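Long-range contacts in putative glycoside hydrolase (Bacteroides thetaiotaomicron VPI-5482, PDB 3HBZ), which binds calcium and is a putative glycoside hydrolase that may play a role in carbohydrate metabolism: residues K110-F114 / D143-Q149; Y133-V138 / R164-F168; L161-S165 / A324-L329; Y219-F225 / R236-D240. All coordinates share one frame; numbering follows the deposited sequence. Where two conformers were deposited one is given.

Contact 1 (K110-F114 / D143-Q149)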
loop_
_atom_site.group_PDB
_atom_site.type_symbol
_atom_site.label_atom_id
_atom_site.label_comp_id
_atom_site.label_asym_id
_atom_site.label_seq_id
_atom_site.Cartn_x
_atom_site.Cartn_y
_atom_site.Cartn_z
ATOM N N LYS A 110 11.930 10.434 -1.992
ATOM C CA LYS A 110 12.006 11.281 -0.816
ATOM C C LYS A 110 11.483 10.581 0.433
ATOM O O LYS A 110 11.686 11.068 1.536
ATOM C CB LYS A 110 11.235 12.589 -1.032
ATOM C CG LYS A 110 9.740 12.448 -0.922
ATOM C CD LYS A 110 9.023 13.740 -1.238
ATOM C CE LYS A 110 7.547 13.506 -1.253
ATOM N NZ LYS A 110 6.833 14.696 -1.705
ATOM N N TYR A 111 10.800 9.458 0.259
ATOM C CA TYR A 111 10.436 8.623 1.396
ATOM C C TYR A 111 10.560 7.156 0.985
ATOM O O TYR A 111 10.724 6.835 -0.181
ATOM C CB TYR A 111 9.026 8.944 1.910
ATOM C CG TYR A 111 7.932 8.841 0.855
ATOM C CD1 TYR A 111 7.550 7.602 0.329
ATOM C CD2 TYR A 111 7.248 9.992 0.401
ATOM C CE1 TYR A 111 6.548 7.508 -0.625
ATOM C CE2 TYR A 111 6.245 9.917 -0.590
ATOM C CZ TYR A 111 5.884 8.686 -1.087
ATOM O OH TYR A 111 4.909 8.621 -2.048
ATOM N N TYR A 112 10.461 6.272 1.959
ATOM C CA TYR A 112 10.682 4.888 1.716
ATOM C C TYR A 112 9.474 4.230 1.126
ATOM O O TYR A 112 8.340 4.406 1.623
ATOM C CB TYR A 112 11.008 4.195 3.026
ATOM C CG TYR A 112 12.429 4.433 3.492
ATOM C CD1 TYR A 112 13.466 3.739 2.923
ATOM C CD2 TYR A 112 12.722 5.301 4.515
ATOM C CE1 TYR A 112 14.752 3.881 3.363
ATOM C CE2 TYR A 112 14.052 5.466 4.970
ATOM C CZ TYR A 112 15.048 4.755 4.377
ATOM O OH TYR A 112 16.365 4.863 4.763
ATOM N N ILE A 113 9.747 3.428 0.092
ATOM C CA ILE A 113 8.781 2.493 -0.526
ATOM C C ILE A 113 9.482 1.121 -0.515
ATOM O O ILE A 113 10.545 0.937 -1.137
ATOM C CB ILE A 113 8.429 2.920 -1.970
ATOM C CG1 ILE A 113 7.783 4.335 -2.042
ATOM C CG2 ILE A 113 7.523 1.876 -2.716
ATOM C CD1 ILE A 113 7.855 4.995 -3.487
ATOM N N PHE A 114 8.920 0.219 0.283
ATOM C CA PHE A 114 9.354 -1.173 0.399
ATOM C C PHE A 114 8.866 -1.988 -0.762
ATOM O O PHE A 114 7.668 -1.936 -1.125
ATOM C CB PHE A 114 8.788 -1.757 1.706
ATOM C CG PHE A 114 9.453 -1.245 2.925
ATOM C CD1 PHE A 114 10.602 -1.873 3.408
ATOM C CD2 PHE A 114 8.960 -0.131 3.598
ATOM C CE1 PHE A 114 11.228 -1.386 4.558
ATOM C CE2 PHE A 114 9.589 0.326 4.752
ATOM C CZ PHE A 114 10.727 -0.294 5.214
ATOM N N ASP A 143 13.322 9.776 6.929
ATOM C CA ASP A 143 13.202 9.367 8.349
ATOM C C ASP A 143 12.180 10.117 9.201
ATOM O O ASP A 143 11.963 9.749 10.356
ATOM C CB ASP A 143 14.596 9.486 9.032
ATOM C CG ASP A 143 15.397 8.210 8.871
ATOM O OD1 ASP A 143 14.921 7.323 8.096
ATOM O OD2 ASP A 143 16.441 8.059 9.540
ATOM N N ASP A 144 11.590 11.175 8.651
ATOM C CA ASP A 144 10.601 11.960 9.380
ATOM C C ASP A 144 9.170 11.458 9.093
ATOM O O ASP A 144 8.195 11.930 9.699
ATOM C CB ASP A 144 10.696 13.433 8.966
ATOM C CG ASP A 144 12.018 14.093 9.325
ATOM O OD1 ASP A 144 12.702 13.656 10.277
ATOM O OD2 ASP A 144 12.355 15.090 8.639
ATOM N N TYR A 145 9.023 10.540 8.148
ATOM C CA TYR A 145 7.715 10.024 7.805
ATOM C C TYR A 145 7.243 8.939 8.814
ATOM O O TYR A 145 8.034 8.411 9.613
ATOM C CB TYR A 145 7.730 9.428 6.413
ATOM C CG TYR A 145 7.756 10.449 5.303
ATOM C CD1 TYR A 145 8.916 11.141 4.996
ATOM C CD2 TYR A 145 6.595 10.711 4.536
ATOM C CE1 TYR A 145 8.928 12.083 3.966
ATOM C CE2 TYR A 145 6.598 11.663 3.520
ATOM C CZ TYR A 145 7.756 12.356 3.247
ATOM O OH TYR A 145 7.758 13.261 2.215
ATOM N N PRO A 146 5.939 8.628 8.796
ATOM C CA PRO A 146 5.412 7.593 9.688
ATOM C C PRO A 146 5.909 6.183 9.357
ATOM O O PRO A 146 5.947 5.310 10.247
ATOM C CB PRO A 146 3.888 7.691 9.483
ATOM C CG PRO A 146 3.674 9.125 9.023
ATOM C CD PRO A 146 4.858 9.346 8.074
ATOM N N THR A 147 6.326 5.988 8.112
ATOM C CA THR A 147 6.701 4.682 7.618
ATOM C C THR A 147 8.123 4.804 7.037
ATOM O O THR A 147 8.330 5.535 6.071
ATOM C CB THR A 147 5.747 4.230 6.575
ATOM O OG1 THR A 147 4.429 4.148 7.113
ATOM C CG2 THR A 147 6.153 2.812 6.010
ATOM N N PHE A 148 9.095 4.125 7.658
ATOM C CA PHE A 148 10.486 4.145 7.175
ATOM C C PHE A 148 11.201 2.849 7.464
ATOM O O PHE A 148 10.641 1.926 8.051
ATOM C CB PHE A 148 11.269 5.341 7.742
ATOM C CG PHE A 148 11.360 5.371 9.279
ATOM C CD1 PHE A 148 10.299 5.862 10.041
ATOM C CD2 PHE A 148 12.497 4.923 9.940
ATOM C CE1 PHE A 148 10.360 5.908 11.418
ATOM C CE2 PHE A 148 12.569 4.954 11.323
ATOM C CZ PHE A 148 11.509 5.454 12.070
ATOM N N GLN A 149 12.445 2.755 6.980
ATOM C CA GLN A 149 13.260 1.566 7.192
ATOM C C GLN A 149 14.285 1.797 8.277
ATOM O O GLN A 149 14.924 2.846 8.293
ATOM C CB GLN A 149 13.993 1.215 5.904
ATOM C CG GLN A 149 14.669 -0.163 5.916
ATOM C CD GLN A 149 15.433 -0.440 4.645
ATOM O OE1 GLN A 149 16.084 0.456 4.123
ATOM N NE2 GLN A 149 15.365 -1.686 4.139
HETATM O O HOH W 1 10.030 7.299 4.666
HETATM O O HOH W 2 17.735 2.231 5.314
HETATM O O HOH W 3 16.430 4.995 7.880
#
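Tyr112 and Phe148 bring the two backbones to 5.5 Å between their CA atoms, yet no direct hydrogen bond joins them. The loop 110-114 runs beside the start of strand 147-150, and a water fills the gap, accepting from Tyr112 N and donating to Thr147 O. Aromatic side chains from both segments, together with Gln149, make most of the contact. Tyr111 CB stands over the centre of the Tyr145 ring, a CH-pi contact of 3.6 Å to the centroid, while the two rings meet obliquely with planes at 55°. The Lys110 chain, in one of its two conformers, crosses the Tyr145 hydroxyl at about a right angle. Tyr112 lays one ring face over Gln149, whose CB sits 3.9 Å from the ring centroid and whose backbone N lies toward the rim. With CG beside its own backbone N (chi1 -77°), that ring also brings CD2 to 3.5 Å from Phe148 CB. Phe114 turns its edge to Phe148 O, at 3.6 Å from CZ, and reaches Gln149 CB. The Gln149 amide bonds through NE2 to Phe102 O, beside the calcium ligand Glu103. Two further waters link Tyr112 OH to Gln149 OE1 and to both Asp143 OD1 and Gln149 O. The contact thus rests mainly on direct ring packing, while water bridges the polar atoms of loop and strand.

Contact 2 (Y133-V138 / R164-F168)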
loop_
_atom_site.group_PDB
_atom_site.type_symbol
_atom_site.label_atom_id
_atom_site.label_comp_id
_atom_site.label_asym_id
_atom_site.label_seq_id
_atom_site.Cartn_x
_atom_site.Cartn_y
_atom_site.Cartn_z
ATOM N N TYR A 133 1.196 12.021 4.142
ATOM C CA TYR A 133 1.968 12.787 5.125
ATOM C C TYR A 133 2.785 13.949 4.532
ATOM O O TYR A 133 2.967 15.004 5.169
ATOM C CB TYR A 133 2.867 11.864 5.958
ATOM C CG TYR A 133 3.421 12.525 7.236
ATOM C CD1 TYR A 133 2.601 12.779 8.303
ATOM C CD2 TYR A 133 4.762 12.832 7.365
ATOM C CE1 TYR A 133 3.083 13.414 9.494
ATOM C CE2 TYR A 133 5.280 13.406 8.549
ATOM C CZ TYR A 133 4.433 13.715 9.600
ATOM O OH TYR A 133 4.925 14.317 10.743
ATOM N N ALA A 134 3.306 13.741 3.338
ATOM C CA ALA A 134 4.049 14.777 2.628
ATOM C C ALA A 134 3.226 16.050 2.478
ATOM O O ALA A 134 3.769 17.169 2.512
ATOM C CB ALA A 134 4.496 14.256 1.221
HETATM N N MSE A 135 1.908 15.877 2.372
HETATM C CA MSE A 135 0.987 16.988 2.182
HETATM C C MSE A 135 0.806 17.836 3.434
HETATM O O MSE A 135 0.307 18.940 3.318
HETATM C CB MSE A 135 -0.389 16.503 1.673
HETATM C CG MSE A 135 -0.327 15.897 0.294
HETATM SE SE MSE A 135 -2.071 15.124 -0.175
HETATM C CE MSE A 135 -3.145 16.680 -0.203
ATOM N N THR A 136 1.266 17.364 4.600
ATOM C CA THR A 136 1.168 18.152 5.859
ATOM C C THR A 136 2.248 19.210 5.939
ATOM O O THR A 136 2.213 20.077 6.815
ATOM C CB THR A 136 1.363 17.264 7.095
ATOM O OG1 THR A 136 2.708 16.766 7.107
ATOM C CG2 THR A 136 0.341 16.069 7.103
ATOM N N GLY A 137 3.268 19.073 5.087
ATOM C CA GLY A 137 4.426 19.973 5.121
ATOM C C GLY A 137 5.440 19.692 6.227
ATOM O O GLY A 137 6.421 20.430 6.352
ATOM N N VAL A 138 5.204 18.667 7.056
ATOM C CA VAL A 138 6.088 18.420 8.215
ATOM C C VAL A 138 7.448 17.736 7.895
ATOM O O VAL A 138 8.444 18.178 8.382
ATOM C CB VAL A 138 5.372 17.594 9.295
ATOM C CG1 VAL A 138 6.368 17.202 10.466
ATOM C CG2 VAL A 138 4.068 18.354 9.792
ATOM N N ARG A 164 3.103 9.963 14.070
ATOM C CA ARG A 164 3.696 11.288 13.994
ATOM C C ARG A 164 2.642 12.360 14.188
ATOM O O ARG A 164 1.466 12.169 13.807
ATOM C CB ARG A 164 4.250 11.505 12.603
ATOM C CG ARG A 164 5.336 10.539 12.242
ATOM C CD ARG A 164 6.551 10.663 13.128
ATOM N NE ARG A 164 7.591 9.953 12.429
ATOM C CZ ARG A 164 8.888 10.234 12.429
ATOM N NH1 ARG A 164 9.423 11.221 13.153
ATOM N NH2 ARG A 164 9.660 9.475 11.673
ATOM N N SER A 165 3.060 13.508 14.703
ATOM C CA SER A 165 2.239 14.716 14.590
ATOM C C SER A 165 2.173 15.172 13.129
ATOM O O SER A 165 3.180 15.114 12.392
ATOM C CB SER A 165 2.847 15.867 15.402
ATOM O OG SER A 165 2.100 17.035 15.134
ATOM N N THR A 166 1.001 15.651 12.711
ATOM C CA THR A 166 0.828 16.241 11.377
ATOM C C THR A 166 0.948 17.767 11.410
ATOM O O THR A 166 0.681 18.442 10.403
ATOM C CB THR A 166 -0.545 15.925 10.839
ATOM O OG1 THR A 166 -1.503 16.401 11.791
ATOM C CG2 THR A 166 -0.711 14.454 10.633
ATOM N N GLY A 167 1.297 18.318 12.577
ATOM C CA GLY A 167 1.539 19.757 12.709
ATOM C C GLY A 167 0.257 20.596 12.573
ATOM O O GLY A 167 -0.863 20.079 12.533
ATOM N N PHE A 168 0.442 21.890 12.419
ATOM C CA PHE A 168 -0.685 22.813 12.367
ATOM C C PHE A 168 -1.646 22.498 11.211
ATOM O O PHE A 168 -2.887 22.553 11.370
ATOM C CB PHE A 168 -0.181 24.255 12.268
ATOM C CG PHE A 168 -1.303 25.285 12.203
ATOM C CD1 PHE A 168 -2.151 25.474 13.289
ATOM C CD2 PHE A 168 -1.516 26.038 11.052
ATOM C CE1 PHE A 168 -3.200 26.379 13.222
ATOM C CE2 PHE A 168 -2.524 26.966 10.980
ATOM C CZ PHE A 168 -3.385 27.147 12.067
HETATM O O HOH W 4 1.527 20.896 9.478
#
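Tyr133, in helix 130-134, reaches across to the end of strand 158-165, where an ST turn at Ser165 leads the chain into helix 167-172. Its CG is anti to the backbone N (chi1 -165°), which sends the side chain out toward the strand. From CB the ring extends with one face beneath Thr136 OG1, 4.0 Å above its centre. Farther out, CE1 lies 4.1 Å from Thr166 CG2, and CZ packs against Arg164 CB. At the tip, OH donates to Ser165 O at 2.5 Å, a short bond in which the acceptor lies near the ring plane and the C=O...O angle is 163°. The rest of the Arg164 chain bends off from the ring, its NH2 hydrogen-bonded to Asp143 O and Tyr145 O.

Farther along the chain, Thr136 folds back in a second ST turn: OG1 donates to Tyr133 O and accepts from Val138 N. Tyr133 O thus receives two bonds, the other from Thr136 N. This turn presents the methyl CG2 to Thr166 CB, while the Thr166 hydroxyl bonds to Met175 O. A water donates to both Thr136 O and Thr166 O, and beside it Val138 CG2 comes to 3.4 Å from Thr166 O.

Contact 3 (L161-S165 / A324-L329)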
loop_
_atom_site.group_PDB
_atom_site.type_symbol
_atom_site.label_atom_id
_atom_site.label_comp_id
_atom_site.label_asym_id
_atom_site.label_seq_id
_atom_site.Cartn_x
_atom_site.Cartn_y
_atom_site.Cartn_z
ATOM N N LEU A 161 7.443 1.762 12.015
ATOM C CA LEU A 161 6.215 2.511 11.917
ATOM C C LEU A 161 6.095 3.364 13.185
ATOM O O LEU A 161 6.143 2.843 14.305
ATOM C CB LEU A 161 5.034 1.539 11.821
ATOM C CG LEU A 161 5.130 0.583 10.621
ATOM C CD1 LEU A 161 3.889 -0.341 10.592
ATOM C CD2 LEU A 161 5.261 1.287 9.271
ATOM N N VAL A 162 6.020 4.674 12.995
ATOM C CA VAL A 162 6.001 5.617 14.108
ATOM C C VAL A 162 4.860 6.626 13.895
ATOM O O VAL A 162 4.823 7.274 12.911
ATOM C CB VAL A 162 7.329 6.364 14.272
ATOM C CG1 VAL A 162 7.251 7.429 15.408
ATOM C CG2 VAL A 162 8.487 5.403 14.575
ATOM N N THR A 163 3.958 6.735 14.858
ATOM C CA THR A 163 2.850 7.696 14.839
ATOM C C THR A 163 3.405 9.097 15.028
ATOM O O THR A 163 4.126 9.369 15.978
ATOM C CB THR A 163 1.825 7.361 15.931
ATOM O OG1 THR A 163 1.305 6.040 15.671
ATOM C CG2 THR A 163 0.629 8.385 15.976
ATOM N N ARG A 164 3.103 9.963 14.070
ATOM C CA ARG A 164 3.696 11.288 13.994
ATOM C C ARG A 164 2.642 12.360 14.188
ATOM O O ARG A 164 1.466 12.169 13.807
ATOM C CB ARG A 164 4.250 11.505 12.603
ATOM C CG ARG A 164 5.336 10.539 12.242
ATOM C CD ARG A 164 6.551 10.663 13.128
ATOM N NE ARG A 164 7.591 9.953 12.429
ATOM C CZ ARG A 164 8.888 10.234 12.429
ATOM N NH1 ARG A 164 9.423 11.221 13.153
ATOM N NH2 ARG A 164 9.660 9.475 11.673
ATOM N N SER A 165 3.060 13.508 14.703
ATOM C CA SER A 165 2.239 14.716 14.590
ATOM C C SER A 165 2.173 15.172 13.129
ATOM O O SER A 165 3.180 15.114 12.392
ATOM C CB SER A 165 2.847 15.867 15.402
ATOM O OG SER A 165 2.100 17.035 15.134
ATOM N N ALA A 324 -1.073 7.695 20.169
ATOM C CA ALA A 324 -0.040 8.498 20.829
ATOM C C ALA A 324 1.102 8.801 19.874
ATOM O O ALA A 324 1.694 7.891 19.267
ATOM C CB ALA A 324 0.471 7.780 22.075
ATOM N N ILE A 325 1.469 10.065 19.775
ATOM C CA ILE A 325 2.607 10.419 18.982
ATOM C C ILE A 325 3.800 9.698 19.573
ATOM O O ILE A 325 3.961 9.653 20.777
ATOM C CB ILE A 325 2.824 11.909 18.988
ATOM C CG1 ILE A 325 1.671 12.577 18.217
ATOM C CG2 ILE A 325 4.211 12.281 18.363
ATOM C CD1 ILE A 325 1.566 14.135 18.535
ATOM N N GLY A 326 4.628 9.118 18.721
ATOM C CA GLY A 326 5.811 8.371 19.194
ATOM C C GLY A 326 5.580 6.863 19.306
ATOM O O GLY A 326 6.518 6.128 19.488
ATOM N N SER A 327 4.337 6.390 19.210
ATOM C CA SER A 327 4.103 4.937 19.210
ATOM C C SER A 327 4.914 4.326 18.099
ATOM O O SER A 327 4.854 4.828 16.989
ATOM C CB SER A 327 2.609 4.600 19.079
ATOM O OG SER A 327 1.969 4.869 20.329
ATOM N N THR A 328 5.700 3.270 18.398
ATOM C CA THR A 328 6.687 2.700 17.456
ATOM C C THR A 328 6.528 1.186 17.352
ATOM O O THR A 328 6.653 0.473 18.352
ATOM C CB THR A 328 8.110 3.001 17.901
ATOM O OG1 THR A 328 8.260 4.415 18.017
ATOM C CG2 THR A 328 9.183 2.434 16.908
ATOM N N LEU A 329 6.198 0.721 16.143
ATOM C CA LEU A 329 6.071 -0.673 15.823
ATOM C C LEU A 329 7.196 -1.008 14.850
ATOM O O LEU A 329 7.289 -0.391 13.785
ATOM C CB LEU A 329 4.693 -0.968 15.188
ATOM C CG LEU A 329 4.453 -2.416 14.726
ATOM C CD1 LEU A 329 4.442 -3.459 15.916
ATOM C CD2 LEU A 329 3.179 -2.532 13.950
#
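Antiparallel strand pairing joins Leu161 and Val162, in strand 158-165, to Thr328 and Leu329 at the start of strand 328-338, within the beta-rich domain that carries a calcium site. Leu161 and Leu329 form a hydrogen-bonded pair, each N reaching the other's O at 2.8 Å; Val162 and Thr328 are the following non-hydrogen-bonded pair, with CA atoms 4.5 Å apart. Beyond them Thr163 N donates to Ser327 O. The partner chain then bends in a type II turn from Ala324 to Ser327, whose Gly326 has positive phi, and Gly326 N gives Thr163 O an almost straight bond, 178° at the hydrogen. CA-H...O contacts, such as Val162 CA to Ser327 O at 3.2 Å, fill in between these bonds.

On one face of the pairing the leucines lie side by side, Leu161 CD1 being 4.1 Å from Leu329 CD2. On the other, Val162 CG2 meets Thr328 OG1 at 3.6 Å and the neighbouring methyl CG2. That hydroxyl donates to Gly326 O from well above the carbonyl plane. Thr163 has CG2 anti to its backbone N, so that this methyl, together with CB, rests against Ala324 O, 3.4 Å from CB; its OG1 is hydrogen-bonded to the hydroxyls of Ser314 and Ser315. At the corner of the turn, Ile325 CD1 touches Ser165 CB. Ser327 OG is hydrogen-bonded to Asp237 OD2. Backbone bonds therefore carry the attachment and continue past the strand pairing into the turn, while the buried side-chain hydroxyls of Thr163 and Ser327 are satisfied by neighbouring loops.

Contact 4 (Y219-F225 / R236-D240)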
loop_
_atom_site.group_PDB
_atom_site.type_symbol
_atom_site.label_atom_id
_atom_site.label_comp_id
_atom_site.label_asym_id
_atom_site.label_seq_id
_atom_site.Cartn_x
_atom_site.Cartn_y
_atom_site.Cartn_z
ATOM N N TYR A 219 7.332 -3.324 20.092
ATOM C CA TYR A 219 6.389 -2.213 20.204
ATOM C C TYR A 219 6.597 -1.393 21.467
ATOM O O TYR A 219 6.758 -1.943 22.561
ATOM C CB TYR A 219 4.945 -2.704 20.146
ATOM C CG TYR A 219 3.916 -1.575 20.149
ATOM C CD1 TYR A 219 3.754 -0.783 19.031
ATOM C CD2 TYR A 219 3.134 -1.286 21.275
ATOM C CE1 TYR A 219 2.849 0.264 18.988
ATOM C CE2 TYR A 219 2.193 -0.194 21.260
ATOM C CZ TYR A 219 2.086 0.579 20.120
ATOM O OH TYR A 219 1.179 1.592 19.985
ATOM N N LYS A 220 6.544 -0.075 21.292
ATOM C CA LYS A 220 6.542 0.888 22.398
ATOM C C LYS A 220 5.425 1.929 22.128
ATOM O O LYS A 220 5.366 2.501 21.066
ATOM C CB LYS A 220 7.900 1.552 22.498
ATOM C CG LYS A 220 8.067 2.530 23.694
ATOM C CD LYS A 220 9.526 2.928 23.882
ATOM N N ALA A 221 4.504 2.097 23.067
ATOM C CA ALA A 221 3.460 3.110 22.962
ATOM C C ALA A 221 4.082 4.457 23.212
ATOM O O ALA A 221 4.999 4.561 24.009
ATOM C CB ALA A 221 2.376 2.857 24.002
ATOM N N GLY A 222 3.563 5.493 22.575
ATOM C CA GLY A 222 3.932 6.853 22.917
ATOM C C GLY A 222 3.397 7.229 24.279
ATOM O O GLY A 222 2.443 6.624 24.766
ATOM N N ASP A 223 3.996 8.267 24.842
ATOM C CA ASP A 223 3.755 8.767 26.218
ATOM C C ASP A 223 2.341 9.266 26.479
ATOM O O ASP A 223 1.792 9.026 27.528
ATOM C CB ASP A 223 4.705 9.940 26.513
ATOM C CG ASP A 223 6.186 9.528 26.558
ATOM O OD1 ASP A 223 6.492 8.326 26.760
ATOM O OD2 ASP A 223 7.049 10.426 26.410
ATOM N N GLN A 224 1.753 9.951 25.511
ATOM C CA GLN A 224 0.497 10.642 25.722
ATOM C C GLN A 224 -0.491 10.288 24.635
ATOM O O GLN A 224 -0.334 10.654 23.471
ATOM C CB GLN A 224 0.757 12.161 25.743
ATOM C CG GLN A 224 -0.482 13.031 25.965
ATOM C CD GLN A 224 -1.233 12.684 27.250
ATOM O OE1 GLN A 224 -0.739 12.916 28.364
ATOM N NE2 GLN A 224 -2.440 12.126 27.098
ATOM N N PHE A 225 -1.483 9.506 24.998
ATOM C CA PHE A 225 -2.539 9.161 24.104
ATOM C C PHE A 225 -3.429 10.377 23.872
ATOM O O PHE A 225 -3.788 11.079 24.838
ATOM C CB PHE A 225 -3.373 8.037 24.710
ATOM C CG PHE A 225 -4.256 7.350 23.715
ATOM C CD1 PHE A 225 -5.534 7.831 23.436
ATOM C CD2 PHE A 225 -3.835 6.180 23.105
ATOM C CE1 PHE A 225 -6.358 7.174 22.506
ATOM C CE2 PHE A 225 -4.640 5.517 22.189
ATOM C CZ PHE A 225 -5.917 6.012 21.893
ATOM N N ARG A 236 -3.667 3.624 26.889
ATOM C CA ARG A 236 -2.316 3.368 26.395
ATOM C C ARG A 236 -2.442 2.896 24.940
ATOM O O ARG A 236 -3.358 2.162 24.612
ATOM C CB ARG A 236 -1.618 2.375 27.289
ATOM C CG ARG A 236 -0.122 2.345 27.137
ATOM C CD ARG A 236 0.672 3.223 28.145
ATOM N NE ARG A 236 2.089 2.987 27.859
ATOM C CZ ARG A 236 3.058 3.893 27.705
ATOM N NH1 ARG A 236 2.880 5.194 27.901
ATOM N NH2 ARG A 236 4.265 3.461 27.372
ATOM N N ASP A 237 -1.589 3.399 24.046
ATOM C CA ASP A 237 -1.714 3.056 22.639
ATOM C C ASP A 237 -1.338 1.577 22.438
ATOM O O ASP A 237 -0.692 0.966 23.310
ATOM C CB ASP A 237 -0.804 3.975 21.805
ATOM C CG ASP A 237 -1.263 4.166 20.359
ATOM O OD1 ASP A 237 -2.301 3.584 19.919
ATOM O OD2 ASP A 237 -0.540 4.917 19.637
ATOM N N ILE A 238 -1.789 0.997 21.326
ATOM C CA ILE A 238 -1.377 -0.350 20.937
ATOM C C ILE A 238 -1.360 -0.400 19.425
ATOM O O ILE A 238 -2.060 0.373 18.767
ATOM C CB ILE A 238 -2.308 -1.469 21.557
ATOM C CG1 ILE A 238 -1.643 -2.860 21.561
ATOM C CG2 ILE A 238 -3.720 -1.496 20.842
ATOM C CD1 ILE A 238 -0.224 -2.948 22.255
ATOM N N CYS A 239 -0.510 -1.270 18.879
ATOM C CA CYS A 239 -0.448 -1.539 17.460
ATOM C C CYS A 239 -1.575 -2.447 16.986
ATOM O O CYS A 239 -2.310 -3.041 17.818
ATOM C CB CYS A 239 0.885 -2.194 17.140
ATOM S SG CYS A 239 1.164 -3.720 18.065
ATOM N N ASP A 240 -1.716 -2.562 15.665
ATOM C CA ASP A 240 -2.585 -3.576 15.039
ATOM C C ASP A 240 -1.807 -4.239 13.919
ATOM O O ASP A 240 -0.971 -3.606 13.232
ATOM C CB ASP A 240 -3.879 -2.951 14.514
ATOM C CG ASP A 240 -5.038 -3.936 14.414
ATOM O OD1 ASP A 240 -4.926 -5.144 14.739
ATOM O OD2 ASP A 240 -6.090 -3.472 13.984
HETATM O O HOH W 5 -0.085 5.775 24.836
HETATM O O HOH W 6 5.257 6.459 28.233
#
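The end of strand 210-220 and the loop after it lie here against the loop leading into strand 240-247, and side chains from both sides interlock with no direct hydrogen bond between the segments. Tyr219 carries one end. With its CG anti to the backbone N (chi1 -175°), the ring lies along the loop: Cys239 covers one face, its N over the rim and its SG in a sulfur-aromatic contact 4.2 Å from the centroid. Cys239 CB approaches the same ring at CE1, 3.6 Å away. Asp237 O lies at the ring edge, and Ile238 CD1 touches CE2 at 3.8 Å, the two side chains crossing at about a right angle. The hydroxyl bonds to Ser314 O.

Ala221 CB packs between Asp237, CB to CB at 4.0 Å, and Arg236, whose guanidinium lays a face over it. Arg236 leaves the loop pointing away but bends at chi2 (95°), which brings that group back over the alanine. Its NE forms a salt bridge with Glu277. Phe225 sets its edge against Asp237, CD2 being 3.7 Å from the backbone N, with its ring nearly perpendicular to the carboxylate (89°). Asp237 OD2 accepts from Ser327 OG and Ala324 N. A water donates to Gly222 O and accepts from Asp237 N, and another joins Asp223 OD1 to Arg236 NH1. Third segments thus take Asp237 OD2, Arg236 NE and Tyr219 OH, water makes the polar links, and the direct contact is largely van der Waals.

How the contacts relate
From the N terminus, contact 1 opens first at 110-114 and closes at 143-149; contact 2 opens between these two, at 133-138, and closes at 164-168, so the two cross. Arg164 joins them directly. Contact 3 starts at 161-165, sharing Arg164 and Ser165 with contact 2, and closes a loop of 158 residues at 324-329. Contact 4, a short loop between 219-225 and 236-240, falls wholly within it. Contacts 3 and 4 meet where strands 328-338 and 210-220 pair, Thr328 N lying at Lys220 O. Together the four contacts tie helix 130-134 and neighbouring strands 147-150, 158-165, 328-338 and 210-220.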